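Local coordinates for ferrous iron uptake transporter protein B (Streptococcus thermophilus, PDB 3TAH), which probably drives GTP-dependent uptake of ferrous iron, this piece being its cytosolic nucleotide-binding G-protein domain with the attached helical domain, at residues A81-N86 against L103-P109. The protein carries 1 engineered substitution. Sequence-based numbering, arbitrary orientation. Where two conformers were deposited one is given.
Sequences ADSILN and LIETGIP
With CG1 anti to the carbonyl carbon (chi1 -68°) and an extended chi2, Ile84 sends CD1 into the bend that leads from helix 93-105 to strand 110-115. The methyl lies 3.6 Å from Thr106 OG1 and 3.7 Å from the carbonyl oxygen O of Ile108, while CB of Leu103 borders it on the helix side. In the conformer given, Ile108 crosses Ile84 at about a right angle, with Ile108 CG2 3.9 Å from Ile84 CG1, and Ile108 CD1 reaches Ala81 CB. Thr106, its OG1 held between backbone N and carbonyl carbon, turns that hydroxyl back onto the helix: OG1 donates to Leu103 O at 2.7 Å, in the carbonyl plane, and weakly accepts from Ile108 N. The buried hydroxyl is thus satisfied beside an apolar methyl. Asn86 CG lies 3.6 Å from Leu103 CD1; Asn86 OD1 is hydrogen-bonded to Thr100 OG1 and Asn86 ND2 to Ile9 O of the neighbouring strand 4-10, next to the P-loop. Just ahead of strand 110-115, Ile84 N donates to Pro109 O over 2.9 Å, almost straight at 178°, and a water links that same oxygen to Ser83 OG. Leu76 of helix 67-77 also packs on Ile84 and Leu103. Gly107, with positive phi, takes the chain out of the helix; strand 83-89, helix 93-105 and strand 110-115 form the right-handed beta-alpha-beta crossover typical of P-loop GTPase domains.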
ATOM      1  N   ALA A  81     -12.055   1.301  -4.037  1.00 18.33           N
ATOM      2  CA  ALA A  81     -11.757   0.065  -3.324  1.00 18.33           C
ATOM      3  C   ALA A  81     -12.205   0.122  -1.861  1.00 18.69           C
ATOM      4  O   ALA A  81     -11.960   1.109  -1.165  1.00 18.77           O
ATOM      5  CB  ALA A  81     -10.257  -0.227  -3.396  1.00 19.19           C
ATOM      6  N   ASP A  82     -12.859  -0.937  -1.395  1.00 16.36           N
ATOM      7  CA  ASP A  82     -13.238  -1.079  -0.007  1.00 16.76           C
ATOM      8  C   ASP A  82     -12.073  -1.574   0.836  1.00 14.75           C
ATOM      9  O   ASP A  82     -11.982  -1.210   1.990  1.00 13.80           O
ATOM     10  CB  ASP A  82     -14.411  -2.047   0.128  1.00 17.88           C
ATOM     11  CG  ASP A  82     -15.653  -1.544  -0.594  1.00 20.06           C
ATOM     12  OD1 ASP A  82     -16.216  -0.536  -0.147  1.00 22.94           O
ATOM     13  OD2 ASP A  82     -16.049  -2.149  -1.601  1.00 19.64           O
ATOM     14  N   SER A  83     -11.215  -2.403   0.243  1.00 15.12           N
ATOM     15  CA  SER A  83     -10.109  -3.080   0.924  1.00 15.01           C
ATOM     16  C   SER A  83      -8.923  -3.197  -0.019  1.00 14.33           C
ATOM     17  O   SER A  83      -9.107  -3.268  -1.231  1.00 14.77           O
ATOM     18  CB  SER A  83     -10.566  -4.493   1.328  1.00 16.16           C
ATOM     19  OG  SER A  83      -9.495  -5.432   1.339  1.00 19.04           O
ATOM     20  N   ILE A  84      -7.709  -3.199   0.533  1.00 13.88           N
ATOM     21  CA  ILE A  84      -6.514  -3.560  -0.227  1.00 14.12           C
ATOM     22  C   ILE A  84      -6.061  -4.925   0.288  1.00 13.93           C
ATOM     23  O   ILE A  84      -5.866  -5.072   1.490  1.00 14.99           O
ATOM     24  CB  ILE A  84      -5.361  -2.560  -0.040  1.00 14.08           C
ATOM     25  CG1 ILE A  84      -5.691  -1.209  -0.673  1.00 13.28           C
ATOM     26  CG2 ILE A  84      -4.072  -3.086  -0.687  1.00 13.53           C
ATOM     27  CD1 ILE A  84      -4.631  -0.142  -0.382  1.00 14.06           C
ATOM     28  N   LEU A  85      -5.903  -5.898  -0.613  1.00 14.33           N
ATOM     29  CA  LEU A  85      -5.322  -7.207  -0.294  1.00 14.85           C
ATOM     30  C   LEU A  85      -3.917  -7.193  -0.897  1.00 13.47           C
ATOM     31  O   LEU A  85      -3.729  -7.254  -2.122  1.00 12.82           O
ATOM     32  CB  LEU A  85      -6.180  -8.355  -0.836  1.00 16.27           C
ATOM     33  CG  LEU A  85      -5.690  -9.780  -0.544  1.00 19.03           C
ATOM     34  CD1 LEU A  85      -5.400 -10.047   0.923  1.00 22.35           C
ATOM     35  CD2 LEU A  85      -6.737 -10.772  -1.053  1.00 18.93           C
ATOM     36  N   ASN A  86      -2.937  -7.074  -0.010  1.00 12.55           N
ATOM     37  CA  ASN A  86      -1.543  -6.848  -0.365  1.00 11.70           C
ATOM     38  C   ASN A  86      -0.830  -8.196  -0.342  1.00 13.60           C
ATOM     39  O   ASN A  86      -0.679  -8.790   0.727  1.00 11.52           O
ATOM     40  CB  ASN A  86      -0.941  -5.821   0.625  1.00 12.90           C
ATOM     41  CG  ASN A  86       0.544  -5.547   0.421  1.00 12.42           C
ATOM     42  OD1 ASN A  86       1.239  -5.142   1.365  1.00 13.17           O
ATOM     43  ND2 ASN A  86       1.039  -5.747  -0.794  1.00 12.60           N
ATOM     44  N   LEU A 103       0.880   1.674   0.695  1.00 13.06           N
ATOM     45  CA  LEU A 103      -0.511   1.218   0.617  1.00 12.98           C
ATOM     46  C   LEU A 103      -1.302   1.598   1.876  1.00 14.26           C
ATOM     47  O   LEU A 103      -2.432   2.088   1.770  1.00 15.03           O
ATOM     48  CB  LEU A 103      -0.581  -0.287   0.362  1.00 12.50           C
ATOM     49  CG  LEU A 103       0.039  -0.779  -0.957  1.00 12.09           C
ATOM     50  CD1 LEU A 103       0.103  -2.316  -0.983  1.00 11.90           C
ATOM     51  CD2 LEU A 103      -0.700  -0.239  -2.203  1.00 13.51           C
ATOM     52  N   ILE A 104      -0.709   1.397   3.059  1.00 13.30           N
ATOM     53  CA  ILE A 104      -1.375   1.751   4.317  1.00 13.32           C
ATOM     54  C   ILE A 104      -1.729   3.237   4.314  1.00 11.79           C
ATOM     55  O   ILE A 104      -2.810   3.634   4.740  1.00 13.27           O
ATOM     56  CB  ILE A 104      -0.505   1.377   5.555  1.00 14.59           C
ATOM     57  CG1 ILE A 104      -0.333  -0.151   5.650  1.00 14.28           C
ATOM     58  CG2 ILE A 104      -1.137   1.919   6.853  1.00 13.24           C
ATOM     59  CD1 ILE A 104       0.720  -0.653   6.665  1.00 13.14           C
ATOM     60  N   GLU A 105      -0.807   4.056   3.817  1.00 12.98           N
ATOM     61  CA  GLU A 105      -0.958   5.510   3.816  1.00 13.48           C
ATOM     62  C   GLU A 105      -2.103   6.024   2.923  1.00 14.66           C
ATOM     63  O   GLU A 105      -2.575   7.143   3.118  1.00 16.28           O
ATOM     64  CB  GLU A 105       0.370   6.155   3.431  1.00 14.65           C
ATOM     65  CG  GLU A 105       1.407   5.953   4.542  1.00 12.73           C
ATOM     66  CD  GLU A 105       2.840   6.172   4.117  1.00 15.85           C
ATOM     67  OE1 GLU A 105       3.109   6.388   2.912  1.00 14.25           O
ATOM     68  OE2 GLU A 105       3.707   6.129   5.013  1.00 16.09           O
ATOM     69  N   THR A 106      -2.561   5.214   1.970  1.00 14.13           N
ATOM     70  CA  THR A 106      -3.718   5.589   1.143  1.00 13.65           C
ATOM     71  C   THR A 106      -5.012   5.733   1.959  1.00 14.35           C
ATOM     72  O   THR A 106      -5.974   6.386   1.520  1.00 14.06           O
ATOM     73  CB  THR A 106      -3.989   4.569   0.007  1.00 13.78           C
ATOM     74  OG1 THR A 106      -4.459   3.337   0.571  1.00 15.66           O
ATOM     75  CG2 THR A 106      -2.746   4.341  -0.877  1.00 12.91           C
ATOM     76  N   GLY A 107      -5.047   5.109   3.136  1.00 14.33           N
ATOM     77  CA  GLY A 107      -6.218   5.110   3.981  1.00 14.80           C
ATOM     78  C   GLY A 107      -7.266   4.059   3.657  1.00 15.55           C
ATOM     79  O   GLY A 107      -8.299   4.038   4.318  1.00 17.92           O
ATOM     80  N   ILE A 108      -7.027   3.206   2.658  0.50 16.11           N
ATOM     81  CA  ILE A 108      -7.900   2.062   2.399  0.50 16.41           C
ATOM     82  C   ILE A 108      -7.304   0.894   3.177  0.50 15.68           C
ATOM     83  O   ILE A 108      -6.166   0.508   2.899  0.50 15.23           O
ATOM     84  CB  ILE A 108      -7.947   1.688   0.935  0.50 16.69           C
ATOM     85  CG1 ILE A 108      -8.454   2.862   0.104  0.50 17.94           C
ATOM     86  CG2 ILE A 108      -8.848   0.478   0.746  0.50 16.52           C
ATOM     87  CD1 ILE A 108      -8.500   2.556  -1.353  0.50 17.15           C
ATOM     88  N   PRO A 109      -8.045   0.334   4.152  1.00 14.95           N
ATOM     89  CA  PRO A 109      -7.460  -0.700   5.035  1.00 15.40           C
ATOM     90  C   PRO A 109      -6.801  -1.850   4.296  1.00 14.00           C
ATOM     91  O   PRO A 109      -7.390  -2.395   3.353  1.00 15.06           O
ATOM     92  CB  PRO A 109      -8.662  -1.188   5.842  1.00 15.08           C
ATOM     93  CG  PRO A 109      -9.471   0.032   5.947  1.00 15.80           C
ATOM     94  CD  PRO A 109      -9.424   0.643   4.587  1.00 16.52           C
TER
HETATM   95  O   HOH W   1      -8.276  -5.012   3.950  1.00 16.48           O